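PDB 4IO2: glutamate receptor 1 from Adineta vaga, which binds glutamate through this extracellular ligand-binding domain and, as its family suggests, probably acts as a ligand-gated ion channel. Local coordinates for residues Asn105-Met111 / Asp175-Ile181. Numbering follows the deposited sequence.
Sequences NSMRILM and DVSFMDI. With GLU (glutamic acid), chain E.
Asn105 swings its amide away from its own backbone N (chi1 -175°) and Asp180 turns CG opposite its carbonyl carbon, so that amide and carboxylate meet at the ligand end of an antiparallel strand pair in the periplasmic-binding-protein-like, glutamate-binding fold. Asn105 ND2 gives Asp180 OD1 a hydrogen bond of 3.1 Å. The donor stands above the carboxylate plane, and the two flat groups are turned 85° apart. Asp180 OD2 takes the ammonium of the bound glutamate, GLU N, at 2.8 Å, while Asp180 N points almost straight at GLU OE2 (177° at the hydrogen). Asp180 thus holds both the amino group and the side-chain carboxylate of the ligand. Asn105 ND2 also hydrogen-bonds Ser205 OG, a second-shell link consistent with fixing the rotation of the Asp180 carboxylate. Replacing Asn105 by alanine removes the ND2 donor, which would probably leave Asp180 OD1 without this mate and its carboxylate freer to turn. Paired backbone bonds join Arg108 to Met179 and Leu110 to Ser177. Leu110 and Met179 lie side by side on the face covered by helix 162-170; Ile109 and Phe178 occupy the other. Where helix 181-190 begins, Ile181 N bonds Ser106 O at 2.8 Å, and Ile181 CD1 lies 3.9 Å from Arg108 CD.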
loop_
_atom_site.group_PDB
_atom_site.type_symbol
_atom_site.label_atom_id
_atom_site.label_comp_id
_atom_site.label_asym_id
_atom_site.label_seq_id
_atom_site.Cartn_x
_atom_site.Cartn_y
_atom_site.Cartn_z
ATOM N N ASN A 105 4.101 5.153 0.937
ATOM C CA ASN A 105 4.515 6.495 1.311
ATOM C C ASN A 105 4.422 6.643 2.796
ATOM O O ASN A 105 3.715 5.891 3.483
ATOM C CB ASN A 105 3.620 7.561 0.624
ATOM C CG ASN A 105 4.096 8.980 0.886
ATOM O OD1 ASN A 105 5.237 9.319 0.610
ATOM N ND2 ASN A 105 3.210 9.818 1.424
ATOM N N SER A 106 5.134 7.652 3.274
ATOM C CA SER A 106 5.036 8.122 4.654
ATOM C C SER A 106 5.698 9.507 4.639
ATOM O O SER A 106 6.263 9.936 3.616
ATOM C CB SER A 106 5.738 7.190 5.622
ATOM O OG SER A 106 7.099 7.076 5.244
ATOM N N MET A 107 5.563 10.232 5.734
ATOM C CA MET A 107 6.149 11.572 5.837
ATOM C C MET A 107 7.271 11.591 6.836
ATOM O O MET A 107 7.340 10.741 7.729
ATOM C CB MET A 107 5.114 12.660 6.199
ATOM C CG MET A 107 4.022 12.798 5.171
ATOM S SD MET A 107 2.973 14.240 5.480
ATOM C CE MET A 107 1.910 13.636 6.761
ATOM N N ARG A 108 8.175 12.550 6.630
ATOM C CA ARG A 108 9.241 12.849 7.561
ATOM C C ARG A 108 9.261 14.301 7.916
ATOM O O ARG A 108 8.701 15.126 7.228
ATOM C CB ARG A 108 10.600 12.396 7.032
ATOM C CG ARG A 108 10.629 10.839 6.934
ATOM C CD ARG A 108 11.910 10.179 7.160
ATOM N NE ARG A 108 12.490 10.504 8.446
ATOM C CZ ARG A 108 13.772 10.331 8.671
ATOM N NH1 ARG A 108 14.542 9.879 7.664
ATOM N NH2 ARG A 108 14.280 10.657 9.848
ATOM N N ILE A 109 9.865 14.594 9.064
ATOM C CA ILE A 109 10.126 15.950 9.454
ATOM C C ILE A 109 11.403 16.479 8.764
ATOM O O ILE A 109 12.455 15.854 8.855
ATOM C CB ILE A 109 10.273 16.038 10.967
ATOM C CG1 ILE A 109 8.986 15.567 11.671
ATOM C CG2 ILE A 109 10.639 17.484 11.360
ATOM C CD1 ILE A 109 9.119 15.288 13.165
ATOM N N LEU A 110 11.267 17.624 8.082
ATOM C CA LEU A 110 12.347 18.337 7.343
ATOM C C LEU A 110 12.786 19.529 8.187
ATOM O O LEU A 110 11.957 20.275 8.671
ATOM C CB LEU A 110 11.804 18.832 5.989
ATOM C CG LEU A 110 12.785 19.588 5.079
ATOM C CD1 LEU A 110 13.858 18.691 4.578
ATOM C CD2 LEU A 110 12.043 20.234 3.867
ATOM N N MET A 111 14.099 19.755 8.245
ATOM C CA MET A 111 14.639 20.836 9.078
ATOM C C MET A 111 16.043 21.194 8.616
ATOM O O MET A 111 16.638 20.465 7.822
ATOM C CB MET A 111 14.708 20.369 10.531
ATOM C CG MET A 111 15.719 19.239 10.822
ATOM S SD MET A 111 15.736 18.800 12.590
ATOM C CE MET A 111 17.276 17.901 12.757
ATOM N N ASP A 175 11.153 26.278 11.832
ATOM C CA ASP A 175 12.130 25.277 12.280
ATOM C C ASP A 175 11.911 23.919 11.649
ATOM O O ASP A 175 12.863 23.145 11.548
ATOM C CB ASP A 175 12.088 25.148 13.811
ATOM C CG ASP A 175 12.561 26.406 14.525
ATOM O OD1 ASP A 175 13.538 27.027 14.043
ATOM O OD2 ASP A 175 11.866 26.773 15.501
ATOM N N VAL A 176 10.670 23.596 11.251
ATOM C CA VAL A 176 10.370 22.290 10.678
ATOM C C VAL A 176 9.288 22.443 9.626
ATOM O O VAL A 176 8.495 23.383 9.636
ATOM C CB VAL A 176 9.895 21.263 11.727
ATOM C CG1 VAL A 176 10.959 20.959 12.753
ATOM C CG2 VAL A 176 8.611 21.764 12.418
ATOM N N SER A 177 9.249 21.485 8.702
ATOM C CA SER A 177 8.040 21.223 7.911
ATOM C C SER A 177 7.905 19.708 7.758
ATOM O O SER A 177 8.684 18.946 8.359
ATOM C CB SER A 177 8.125 21.914 6.551
ATOM O OG SER A 177 6.863 21.855 5.863
ATOM N N PHE A 178 6.873 19.259 7.012
ATOM C CA PHE A 178 6.644 17.839 6.741
ATOM C C PHE A 178 6.815 17.647 5.242
ATOM O O PHE A 178 6.475 18.537 4.444
ATOM C CB PHE A 178 5.187 17.443 7.038
ATOM C CG PHE A 178 4.734 17.598 8.471
ATOM C CD1 PHE A 178 5.635 17.700 9.508
ATOM C CD2 PHE A 178 3.373 17.627 8.766
ATOM C CE1 PHE A 178 5.193 17.838 10.808
ATOM C CE2 PHE A 178 2.928 17.734 10.057
ATOM C CZ PHE A 178 3.846 17.852 11.079
ATOM N N MET A 179 7.307 16.488 4.858
ATOM C CA MET A 179 7.516 16.164 3.443
ATOM C C MET A 179 7.476 14.665 3.250
ATOM O O MET A 179 7.931 13.910 4.090
ATOM C CB MET A 179 8.827 16.756 2.973
ATOM C CG MET A 179 9.039 16.634 1.498
ATOM S SD MET A 179 10.567 17.543 1.008
ATOM C CE MET A 179 10.496 17.308 -0.785
ATOM N N ASP A 180 6.845 14.220 2.173
ATOM C CA ASP A 180 6.860 12.807 1.818
ATOM C C ASP A 180 8.281 12.275 1.788
ATOM O O ASP A 180 9.198 12.938 1.309
ATOM C CB ASP A 180 6.283 12.590 0.438
ATOM C CG ASP A 180 4.789 12.832 0.337
ATOM O OD1 ASP A 180 4.063 12.749 1.374
ATOM O OD2 ASP A 180 4.377 13.037 -0.829
ATOM N N ILE A 181 8.451 11.033 2.219
ATOM C CA ILE A 181 9.790 10.498 2.409
ATOM C C ILE A 181 10.585 10.348 1.119
ATOM O O ILE A 181 11.799 10.596 1.118
ATOM C CB ILE A 181 9.734 9.135 3.174
ATOM C CG1 ILE A 181 11.123 8.663 3.584
ATOM C CG2 ILE A 181 8.966 8.049 2.371
ATOM C CD1 ILE A 181 11.059 7.450 4.527
HETATM N N GLU E . 1.787 13.612 -1.578
HETATM C CA GLU E . 1.334 14.888 -1.016
HETATM C C GLU E . -0.154 15.087 -1.295
HETATM O O GLU E . -0.721 14.344 -2.137
HETATM C CB GLU E . 2.113 16.084 -1.569
HETATM C CG GLU E . 3.633 16.051 -1.374
HETATM C CD GLU E . 4.120 16.228 0.064
HETATM O OE1 GLU E . 3.298 16.517 0.931
HETATM O OE2 GLU E . 5.356 16.148 0.290
HETATM O OXT GLU E . -0.767 15.979 -0.662
#